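Local coordinates for Lic11098 (Leptospira interrogans serogroup Icterohaemorrhagiae serovar copenhageni, PDB 4U08), which is of unknown function but, as a leucine-rich repeat protein of a human pathogen, is regarded as a virulence factor and may act by binding partner molecules, at residues N21-N26 against N44-N49; L275-L280 against T300-N305; L324-N329 against L347-N352. One frame throughout, in Å; residues are numbered along the deposited sequence.

Interaction 1: residues N21-N26 against N44-N49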
loop_
_atom_site.group_PDB
_atom_site.type_symbol
_atom_site.label_atom_id
_atom_site.label_comp_id
_atom_site.label_asym_id
_atom_site.label_seq_id
_atom_site.Cartn_x
_atom_site.Cartn_y
_atom_site.Cartn_z
ATOM N N ASN A 21 -2.445 42.123 -1.855
ATOM C CA ASN A 21 -3.808 41.591 -1.930
ATOM C C ASN A 21 -3.811 40.136 -2.392
ATOM O O ASN A 21 -4.746 39.402 -2.063
ATOM C CB ASN A 21 -4.680 42.432 -2.879
ATOM C CG ASN A 21 -4.941 43.841 -2.410
ATOM O OD1 ASN A 21 -5.522 44.077 -1.340
ATOM N ND2 ASN A 21 -4.540 44.809 -3.224
ATOM N N VAL A 22 -2.786 39.730 -3.174
ATOM C CA VAL A 22 -2.657 38.374 -3.721
ATOM C C VAL A 22 -2.433 37.369 -2.583
ATOM O O VAL A 22 -1.484 37.506 -1.808
ATOM C CB VAL A 22 -1.577 38.261 -4.835
ATOM C CG1 VAL A 22 -1.743 36.973 -5.642
ATOM C CG2 VAL A 22 -1.599 39.476 -5.760
ATOM N N ARG A 23 -3.383 36.424 -2.438
ATOM C CA ARG A 23 -3.342 35.361 -1.425
ATOM C C ARG A 23 -3.112 34.012 -2.096
ATOM O O ARG A 23 -2.423 33.151 -1.545
ATOM C CB ARG A 23 -4.614 35.344 -0.576
ATOM C CG ARG A 23 -4.837 36.631 0.209
ATOM C CD ARG A 23 -5.148 36.382 1.667
ATOM N NE ARG A 23 -3.931 36.214 2.458
ATOM C CZ ARG A 23 -3.280 37.203 3.063
ATOM N NH1 ARG A 23 -3.718 38.454 2.965
ATOM N NH2 ARG A 23 -2.184 36.951 3.767
ATOM N N ILE A 24 -3.685 33.837 -3.293
ATOM C CA ILE A 24 -3.546 32.627 -4.094
ATOM C C ILE A 24 -3.177 33.028 -5.513
ATOM O O ILE A 24 -3.898 33.816 -6.138
ATOM C CB ILE A 24 -4.829 31.727 -4.080
ATOM C CG1 ILE A 24 -5.219 31.275 -2.650
ATOM C CG2 ILE A 24 -4.676 30.530 -5.035
ATOM C CD1 ILE A 24 -6.695 30.808 -2.505
ATOM N N LEU A 25 -2.077 32.467 -6.026
ATOM C CA LEU A 25 -1.654 32.677 -7.405
ATOM C C LEU A 25 -1.601 31.323 -8.094
ATOM O O LEU A 25 -0.773 30.470 -7.748
ATOM C CB LEU A 25 -0.313 33.438 -7.515
ATOM C CG LEU A 25 0.178 33.751 -8.940
ATOM C CD1 LEU A 25 -0.730 34.770 -9.637
ATOM C CD2 LEU A 25 1.603 34.245 -8.925
ATOM N N ASN A 26 -2.517 31.122 -9.040
ATOM C CA ASN A 26 -2.643 29.884 -9.789
ATOM C C ASN A 26 -2.129 30.058 -11.209
ATOM O O ASN A 26 -2.831 30.606 -12.056
ATOM C CB ASN A 26 -4.108 29.375 -9.773
ATOM C CG ASN A 26 -4.314 27.965 -10.307
ATOM O OD1 ASN A 26 -5.408 27.405 -10.223
ATOM N ND2 ASN A 26 -3.294 27.356 -10.884
ATOM N N ASN A 44 2.036 38.801 0.759
ATOM C CA ASN A 44 0.943 38.130 1.466
ATOM C C ASN A 44 0.511 36.798 0.819
ATOM O O ASN A 44 -0.440 36.183 1.291
ATOM C CB ASN A 44 -0.238 39.078 1.662
ATOM C CG ASN A 44 0.087 40.245 2.564
ATOM O OD1 ASN A 44 0.729 40.106 3.614
ATOM N ND2 ASN A 44 -0.349 41.426 2.178
ATOM N N LEU A 45 1.238 36.336 -0.221
ATOM C CA LEU A 45 0.960 35.084 -0.929
ATOM C C LEU A 45 1.001 33.903 0.027
ATOM O O LEU A 45 1.946 33.770 0.799
ATOM C CB LEU A 45 1.958 34.887 -2.088
ATOM C CG LEU A 45 1.590 33.860 -3.179
ATOM C CD1 LEU A 45 0.350 34.291 -3.981
ATOM C CD2 LEU A 45 2.760 33.649 -4.134
ATOM N N GLN A 46 -0.056 33.078 0.010
ATOM C CA GLN A 46 -0.187 31.901 0.880
ATOM C C GLN A 46 -0.081 30.618 0.087
ATOM O O GLN A 46 0.407 29.618 0.612
ATOM C CB GLN A 46 -1.514 31.942 1.644
ATOM C CG GLN A 46 -1.581 33.061 2.677
ATOM C CD GLN A 46 -2.797 32.927 3.542
ATOM O OE1 GLN A 46 -3.835 33.533 3.280
ATOM N NE2 GLN A 46 -2.701 32.112 4.587
ATOM N N LEU A 47 -0.550 30.638 -1.166
ATOM C CA LEU A 47 -0.513 29.467 -2.035
ATOM C C LEU A 47 -0.069 29.863 -3.434
ATOM O O LEU A 47 -0.639 30.777 -4.058
ATOM C CB LEU A 47 -1.883 28.722 -2.055
ATOM C CG LEU A 47 -1.903 27.325 -2.698
ATOM C CD1 LEU A 47 -2.933 26.434 -2.024
ATOM C CD2 LEU A 47 -2.162 27.387 -4.216
ATOM N N LEU A 48 0.940 29.151 -3.927
ATOM C CA LEU A 48 1.481 29.374 -5.248
ATOM C C LEU A 48 1.409 28.071 -6.021
ATOM O O LEU A 48 2.032 27.083 -5.633
ATOM C CB LEU A 48 2.929 29.922 -5.142
ATOM C CG LEU A 48 3.710 30.102 -6.447
ATOM C CD1 LEU A 48 2.961 31.006 -7.432
ATOM C CD2 LEU A 48 5.106 30.637 -6.166
ATOM N N ASN A 49 0.612 28.052 -7.089
ATOM C CA ASN A 49 0.473 26.857 -7.894
ATOM C C ASN A 49 1.196 27.030 -9.226
ATOM O O ASN A 49 0.777 27.817 -10.075
ATOM C CB ASN A 49 -1.005 26.459 -8.058
ATOM C CG ASN A 49 -1.204 25.066 -8.597
ATOM O OD1 ASN A 49 -0.297 24.446 -9.159
ATOM N ND2 ASN A 49 -2.415 24.553 -8.492
#

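Interaction 2: residues L275-L280 against T300-N305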
loop_
_atom_site.group_PDB
_atom_site.type_symbol
_atom_site.label_atom_id
_atom_site.label_comp_id
_atom_site.label_asym_id
_atom_site.label_seq_id
_atom_site.Cartn_x
_atom_site.Cartn_y
_atom_site.Cartn_z
ATOM N N LEU A 275 -9.081 -10.724 10.839
ATOM C CA LEU A 275 -8.829 -10.939 9.432
ATOM C C LEU A 275 -10.120 -11.106 8.622
ATOM O O LEU A 275 -10.947 -11.953 8.954
ATOM C CB LEU A 275 -7.880 -12.132 9.238
ATOM C CG LEU A 275 -7.195 -12.183 7.884
ATOM C CD1 LEU A 275 -6.119 -11.097 7.761
ATOM C CD2 LEU A 275 -6.638 -13.604 7.639
ATOM N N GLN A 276 -10.292 -10.264 7.584
ATOM C CA GLN A 276 -11.463 -10.258 6.709
ATOM C C GLN A 276 -11.120 -10.755 5.321
ATOM O O GLN A 276 -11.980 -11.278 4.613
ATOM C CB GLN A 276 -12.040 -8.835 6.592
ATOM C CG GLN A 276 -12.229 -8.144 7.924
ATOM C CD GLN A 276 -13.004 -6.861 7.769
ATOM O OE1 GLN A 276 -12.618 -5.918 7.069
ATOM N NE2 GLN A 276 -14.142 -6.831 8.410
ATOM N N GLU A 277 -9.879 -10.518 4.888
ATOM C CA GLU A 277 -9.442 -10.949 3.572
ATOM C C GLU A 277 -8.097 -11.657 3.659
ATOM O O GLU A 277 -7.143 -11.125 4.250
ATOM C CB GLU A 277 -9.396 -9.763 2.597
ATOM C CG GLU A 277 -9.042 -10.181 1.173
ATOM C CD GLU A 277 -9.100 -9.091 0.122
ATOM O OE1 GLU A 277 -9.826 -8.092 0.324
ATOM O OE2 GLU A 277 -8.453 -9.261 -0.933
ATOM N N LEU A 278 -8.031 -12.864 3.061
ATOM C CA LEU A 278 -6.848 -13.698 2.983
ATOM C C LEU A 278 -6.683 -14.146 1.531
ATOM O O LEU A 278 -7.506 -14.909 0.998
ATOM C CB LEU A 278 -6.931 -14.874 3.980
ATOM C CG LEU A 278 -5.733 -15.838 4.008
ATOM C CD1 LEU A 278 -4.415 -15.102 4.273
ATOM C CD2 LEU A 278 -5.970 -16.994 4.980
ATOM N N ASP A 279 -5.669 -13.576 0.858
ATOM C CA ASP A 279 -5.412 -13.848 -0.536
ATOM C C ASP A 279 -4.154 -14.687 -0.684
ATOM O O ASP A 279 -3.043 -14.191 -0.506
ATOM C CB ASP A 279 -5.333 -12.540 -1.354
ATOM C CG ASP A 279 -5.213 -12.706 -2.870
ATOM O OD1 ASP A 279 -4.961 -13.841 -3.334
ATOM O OD2 ASP A 279 -5.339 -11.689 -3.590
ATOM N N LEU A 280 -4.337 -15.966 -0.989
ATOM C CA LEU A 280 -3.224 -16.896 -1.147
ATOM C C LEU A 280 -3.152 -17.411 -2.562
ATOM O O LEU A 280 -2.559 -18.440 -2.794
ATOM C CB LEU A 280 -3.369 -18.047 -0.152
ATOM C CG LEU A 280 -3.119 -17.712 1.299
ATOM C CD1 LEU A 280 -3.901 -18.607 2.199
ATOM C CD2 LEU A 280 -1.636 -17.786 1.624
ATOM N N THR A 300 -13.480 -13.022 2.711
ATOM C CA THR A 300 -12.940 -13.383 1.406
ATOM C C THR A 300 -11.716 -14.282 1.553
ATOM O O THR A 300 -10.760 -13.918 2.238
ATOM C CB THR A 300 -12.636 -12.066 0.669
ATOM O OG1 THR A 300 -13.850 -11.307 0.540
ATOM C CG2 THR A 300 -12.112 -12.281 -0.675
ATOM N N LEU A 301 -11.732 -15.433 0.867
ATOM C CA LEU A 301 -10.627 -16.400 0.880
ATOM C C LEU A 301 -10.293 -16.822 -0.550
ATOM O O LEU A 301 -11.128 -17.406 -1.246
ATOM C CB LEU A 301 -11.009 -17.591 1.774
ATOM C CG LEU A 301 -9.984 -18.732 1.962
ATOM C CD1 LEU A 301 -8.565 -18.170 2.400
ATOM C CD2 LEU A 301 -10.512 -19.749 2.954
ATOM N N TYR A 302 -9.093 -16.437 -1.016
ATOM C CA TYR A 302 -8.639 -16.709 -2.375
ATOM C C TYR A 302 -7.543 -17.743 -2.320
ATOM O O TYR A 302 -6.497 -17.506 -1.713
ATOM C CB TYR A 302 -8.128 -15.436 -3.079
ATOM C CG TYR A 302 -9.131 -14.325 -3.258
ATOM C CD1 TYR A 302 -10.308 -14.530 -3.975
ATOM C CD2 TYR A 302 -8.856 -13.032 -2.806
ATOM C CE1 TYR A 302 -11.205 -13.486 -4.199
ATOM C CE2 TYR A 302 -9.743 -11.976 -3.032
ATOM C CZ TYR A 302 -10.902 -12.202 -3.749
ATOM O OH TYR A 302 -11.772 -11.151 -3.935
ATOM N N LEU A 303 -7.806 -18.914 -2.916
ATOM C CA LEU A 303 -6.859 -20.033 -2.935
ATOM C C LEU A 303 -6.612 -20.562 -4.341
ATOM O O LEU A 303 -6.190 -21.715 -4.504
ATOM C CB LEU A 303 -7.361 -21.157 -2.005
ATOM C CG LEU A 303 -7.384 -20.843 -0.504
ATOM C CD1 LEU A 303 -8.368 -21.722 0.239
ATOM C CD2 LEU A 303 -6.000 -20.985 0.104
ATOM N N GLY A 304 -6.833 -19.728 -5.341
ATOM C CA GLY A 304 -6.650 -20.136 -6.719
ATOM C C GLY A 304 -5.251 -20.609 -7.046
ATOM O O GLY A 304 -4.269 -20.037 -6.570
ATOM N N ASN A 305 -5.152 -21.674 -7.859
ATOM C CA ASN A 305 -3.864 -22.164 -8.378
ATOM C C ASN A 305 -2.890 -22.638 -7.288
ATOM O O ASN A 305 -1.687 -22.736 -7.519
ATOM C CB ASN A 305 -3.217 -21.115 -9.285
ATOM C CG ASN A 305 -2.547 -21.671 -10.484
ATOM O OD1 ASN A 305 -3.206 -22.120 -11.421
ATOM N ND2 ASN A 305 -1.220 -21.555 -10.521
HETATM O O HOH W 1 -9.997 -8.520 -3.323
#

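Interaction 3: residues L324-N329 against L347-N352. With ZN (zinc ion), chain C.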
loop_
_atom_site.group_PDB
_atom_site.type_symbol
_atom_site.label_atom_id
_atom_site.label_comp_id
_atom_site.label_asym_id
_atom_site.label_seq_id
_atom_site.Cartn_x
_atom_site.Cartn_y
_atom_site.Cartn_z
ATOM N N LEU A 324 -15.348 -17.588 -1.782
ATOM C CA LEU A 324 -14.331 -18.651 -1.679
ATOM C C LEU A 324 -13.852 -19.045 -3.063
ATOM O O LEU A 324 -14.653 -19.456 -3.916
ATOM C CB LEU A 324 -14.885 -19.847 -0.882
ATOM C CG LEU A 324 -13.988 -21.095 -0.679
ATOM C CD1 LEU A 324 -12.614 -20.734 -0.014
ATOM C CD2 LEU A 324 -14.752 -22.172 0.138
ATOM N N ASP A 325 -12.554 -18.820 -3.333
ATOM C CA ASP A 325 -12.020 -19.113 -4.651
ATOM C C ASP A 325 -11.057 -20.299 -4.581
ATOM O O ASP A 325 -9.967 -20.178 -4.031
ATOM C CB ASP A 325 -11.385 -17.864 -5.302
ATOM C CG ASP A 325 -10.823 -18.068 -6.698
ATOM O OD1 ASP A 325 -10.925 -19.221 -7.242
ATOM O OD2 ASP A 325 -10.262 -17.102 -7.251
ATOM N N LEU A 326 -11.462 -21.434 -5.189
ATOM C CA LEU A 326 -10.652 -22.665 -5.169
ATOM C C LEU A 326 -10.278 -23.120 -6.543
ATOM O O LEU A 326 -9.950 -24.304 -6.773
ATOM C CB LEU A 326 -11.394 -23.761 -4.401
ATOM C CG LEU A 326 -11.508 -23.533 -2.890
ATOM C CD1 LEU A 326 -12.707 -24.260 -2.335
ATOM C CD2 LEU A 326 -10.213 -23.938 -2.170
ATOM N N GLU A 327 -10.279 -22.167 -7.474
ATOM C CA GLU A 327 -10.005 -22.473 -8.881
ATOM C C GLU A 327 -8.645 -23.103 -9.105
ATOM O O GLU A 327 -7.671 -22.657 -8.511
ATOM C CB GLU A 327 -10.154 -21.207 -9.737
ATOM C CG GLU A 327 -9.741 -21.399 -11.192
ATOM C CD GLU A 327 -10.081 -20.259 -12.140
ATOM O OE1 GLU A 327 -10.953 -19.424 -11.809
ATOM O OE2 GLU A 327 -9.503 -20.243 -13.244
ATOM N N HIS A 328 -8.578 -24.122 -9.981
ATOM C CA HIS A 328 -7.329 -24.752 -10.413
ATOM C C HIS A 328 -6.479 -25.314 -9.265
ATOM O O HIS A 328 -5.272 -25.101 -9.197
ATOM C CB HIS A 328 -6.521 -23.773 -11.307
ATOM C CG HIS A 328 -5.605 -24.468 -12.268
ATOM N ND1 HIS A 328 -4.317 -24.853 -11.904
ATOM C CD2 HIS A 328 -5.832 -24.865 -13.538
ATOM C CE1 HIS A 328 -3.812 -25.466 -12.965
ATOM N NE2 HIS A 328 -4.680 -25.485 -13.980
ATOM N N ASN A 329 -7.129 -25.952 -8.321
ATOM C CA ASN A 329 -6.420 -26.702 -7.294
ATOM C C ASN A 329 -6.561 -28.163 -7.794
ATOM O O ASN A 329 -6.870 -28.399 -8.961
ATOM C CB ASN A 329 -7.067 -26.515 -5.919
ATOM C CG ASN A 329 -6.574 -25.271 -5.262
ATOM O OD1 ASN A 329 -5.466 -25.238 -4.772
ATOM N ND2 ASN A 329 -7.325 -24.199 -5.334
ATOM N N LEU A 347 -18.777 -19.124 -5.040
ATOM C CA LEU A 347 -17.935 -20.313 -4.817
ATOM C C LEU A 347 -17.366 -20.740 -6.152
ATOM O O LEU A 347 -18.106 -21.095 -7.073
ATOM C CB LEU A 347 -18.728 -21.441 -4.137
ATOM C CG LEU A 347 -17.972 -22.785 -3.888
ATOM C CD1 LEU A 347 -16.664 -22.566 -3.092
ATOM C CD2 LEU A 347 -18.863 -23.783 -3.139
ATOM N N ASN A 348 -16.061 -20.608 -6.289
ATOM C CA ASN A 348 -15.402 -20.921 -7.553
ATOM C C ASN A 348 -14.641 -22.243 -7.395
ATOM O O ASN A 348 -13.647 -22.314 -6.692
ATOM C CB ASN A 348 -14.473 -19.795 -8.006
ATOM C CG ASN A 348 -13.823 -20.010 -9.354
ATOM O OD1 ASN A 348 -13.823 -21.112 -9.908
ATOM N ND2 ASN A 348 -13.200 -18.970 -9.910
ATOM N N LEU A 349 -15.120 -23.263 -8.093
ATOM C CA LEU A 349 -14.530 -24.603 -8.062
ATOM C C LEU A 349 -14.017 -25.030 -9.413
ATOM O O LEU A 349 -13.751 -26.226 -9.641
ATOM C CB LEU A 349 -15.587 -25.593 -7.531
ATOM C CG LEU A 349 -16.086 -25.345 -6.112
ATOM C CD1 LEU A 349 -17.290 -26.222 -5.809
ATOM C CD2 LEU A 349 -14.998 -25.557 -5.094
ATOM N N LYS A 350 -13.821 -24.064 -10.322
ATOM C CA LYS A 350 -13.330 -24.380 -11.655
ATOM C C LYS A 350 -11.997 -25.123 -11.636
ATOM O O LYS A 350 -11.156 -24.843 -10.793
ATOM C CB LYS A 350 -13.146 -23.109 -12.493
ATOM C CG LYS A 350 -14.435 -22.505 -12.978
ATOM C CD LYS A 350 -14.173 -21.636 -14.202
ATOM C CE LYS A 350 -13.961 -20.191 -13.864
ATOM N NZ LYS A 350 -13.702 -19.370 -15.086
ATOM N N TYR A 351 -11.789 -26.019 -12.613
ATOM C CA TYR A 351 -10.500 -26.741 -12.752
ATOM C C TYR A 351 -10.100 -27.559 -11.532
ATOM O O TYR A 351 -9.007 -27.376 -11.019
ATOM C CB TYR A 351 -9.350 -25.767 -13.086
ATOM C CG TYR A 351 -9.434 -25.094 -14.431
ATOM C CD1 TYR A 351 -9.116 -25.785 -15.598
ATOM C CD2 TYR A 351 -9.720 -23.741 -14.532
ATOM C CE1 TYR A 351 -9.105 -25.149 -16.834
ATOM C CE2 TYR A 351 -9.759 -23.103 -15.770
ATOM C CZ TYR A 351 -9.447 -23.811 -16.917
ATOM O OH TYR A 351 -9.464 -23.188 -18.135
ATOM N N ASN A 352 -10.998 -28.374 -11.013
ATOM C CA ASN A 352 -10.678 -29.276 -9.924
ATOM C C ASN A 352 -10.983 -30.714 -10.381
ATOM O O ASN A 352 -11.250 -30.919 -11.548
ATOM C CB ASN A 352 -11.447 -28.869 -8.664
ATOM C CG ASN A 352 -10.743 -27.736 -7.969
ATOM O OD1 ASN A 352 -9.638 -27.896 -7.454
ATOM N ND2 ASN A 352 -11.309 -26.549 -8.024
HETATM ZN ZN ZN C . -4.362 -26.223 -15.787
HETATM O O HOH W 2 -10.762 -19.354 -15.455
HETATM O O HOH W 3 -12.200 -17.479 -13.220
HETATM O O HOH W 4 -2.864 -24.976 -16.028
#

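Interaction 1: residues N21-N26 against N44-N49
Arg23 and Leu25 bond through their backbones to Gln46, Leu47 and Asn49. Arg23 O takes two donors: Gln46 N at 2.8 Å, which comes in off the carbonyl plane, and Leu47 N, longer but lying nearly in line with the C=O. Further on, Leu25 N gives to Leu47 O at 3.0 Å and Leu25 O receives from Asn49 N at 2.9 Å. The strands run parallel, with axes 2° apart.

The polar side-chain contact sits just ahead of the strands. The Arg23 chain bends at chi2 and again at chi3 (84°), and this turns NE onto Gln46 OE1 at 2.8 Å; the bond is bent, and the guanidinium and amide planes stand 79° apart. One face of the same guanidinium lies over Asn44 O, though with poor geometry for a hydrogen bond. Asn44 itself is tied through ND2 to Gln20 O.

The apolar contacts fall mainly on the face carrying Leu25 and Leu48. These two side chains run side by side, Leu25 CD2 against Leu48 CD1 at 3.8 Å, while Leu45 CD1 touches both Val22 CG1 and Leu25 CB. Ala15 of the helix 12-17 backs Val22 and Leu25. On the other face Ile24 CG2 touches Leu47 CD2 at 4.1 Å. Stacked parallel strands with leucines turned inward are the hallmark of a leucine-rich repeat solenoid, here near its N-terminal end.

Interaction 2: residues L275-L280 against T300-N305
Glu277 and Thr300 sit side by side on two neighbouring parallel strands of the leucine-rich repeat solenoid. Four backbone bonds join the segments, running from Thr300 N to Gln276 O at one end to Leu280 N and Tyr302 O at the other, the latter pair 2.7 Å apart. The inward face carries the repeat leucines: Leu278 and Leu301 run side by side, Leu278 CD2 against Leu301 CD1 at 3.8 Å, and just past the strands Leu280 and Leu303 do likewise, Leu280 CD1 meeting Leu303 CD2.

Tyr302 is the side chain to follow, on the face it shares with Glu277, Asp279 and Thr300. Its CB lies 3.6 Å from Asp279 OD1, an oxygen that also accepts from Asp281 N. CG is set anti to its own carbonyl carbon (chi1 -61°), and this swings the ring back along the strand, past Asp279 and toward Glu277. CD2 then packs against Asp279 CG at 3.7 Å, the carboxylate turned 63° from the ring. On one ring face Thr300 CG2 sits 3.2 Å above the plane, toward the rim. At the next position CE2 meets Glu277 OE2 edge-on, in the ring plane, with the carboxylate almost perpendicular. Glu277 reaches that edge with an extended chain, and its other oxygen, OE1, forms a salt bridge with Lys254. At the tip, Tyr302 OH and Glu277 OE2 share one water: it donates to Glu277 OE2 at 2.9 Å and lies 3.2 Å from Tyr302 OH.

Interaction 3: residues L324-N329 against L347-N352
Glu327 has CG anti to its backbone N (chi1 174°) and an extended chain, which carries its carboxylate alongside Lys350 and over to Asn348. Tyr351 has CG anti to its carbonyl carbon instead (chi1 -66°), and the ring lies beside that carboxylate.

Asn348 ND2 gives a bent bond to the anti lone pair of Glu327 OE1 at 3.0 Å, while Asn348 OD1 closes an Asx turn onto Lys350 N. Asp325 OD1 makes the same turn to Glu327 N. Lys350 NZ does not touch the carboxylate; two waters bridge them, one to each oxygen. Tyr351 presents CD2, at its ring edge, to Glu327 OE2 at 3.7 Å.

His328 is held through its backbone N, which donates to Lys350 O at 2.8 Å. Its ring passes Tyr351 obliquely, CD2 against CB, and NE2 binds a zinc ion at 2.0 Å that also carries a water.

Deeper in, Leu326 O is gripped from opposite faces of its plane by Asn352 ND2 at 2.9 Å and Asn329 ND2 at 3.0 Å. Asn352 ND2 also donates to Leu349 O, and Asn329 ND2 likewise reaches Leu303 O, so each amide links successive turns. Leu326 CD1 packs on Leu349 CD2. Buried asparagines bonded to backbone carbonyls in this way form the asparagine ladder of leucine-rich repeat proteins.

How the interactions relate
All three contacts join consecutive strands of one solenoid. Interaction 1 lies near the N-terminal end, its centre about 49 Å from that of interaction 2 and about 58 Å from that of interaction 3, on the opposite side of the chain's centre from both. Interactions 2 and 3 are adjacent, with centres about 12 Å apart; strands 300-302 and 323-325 are neighbours, and the pairing carries on past them: Leu303 N lies 2.7 Å from Asp325 O and Asn305 N 2.8 Å from Glu327 O, both probable hydrogen bonds. Tyr302 CD1 also packs on Asp325 CB at 3.7 Å. Asn305 OD1 comes within 3.0 Å of His328 ND1, the ring nitrogen not bound to the zinc.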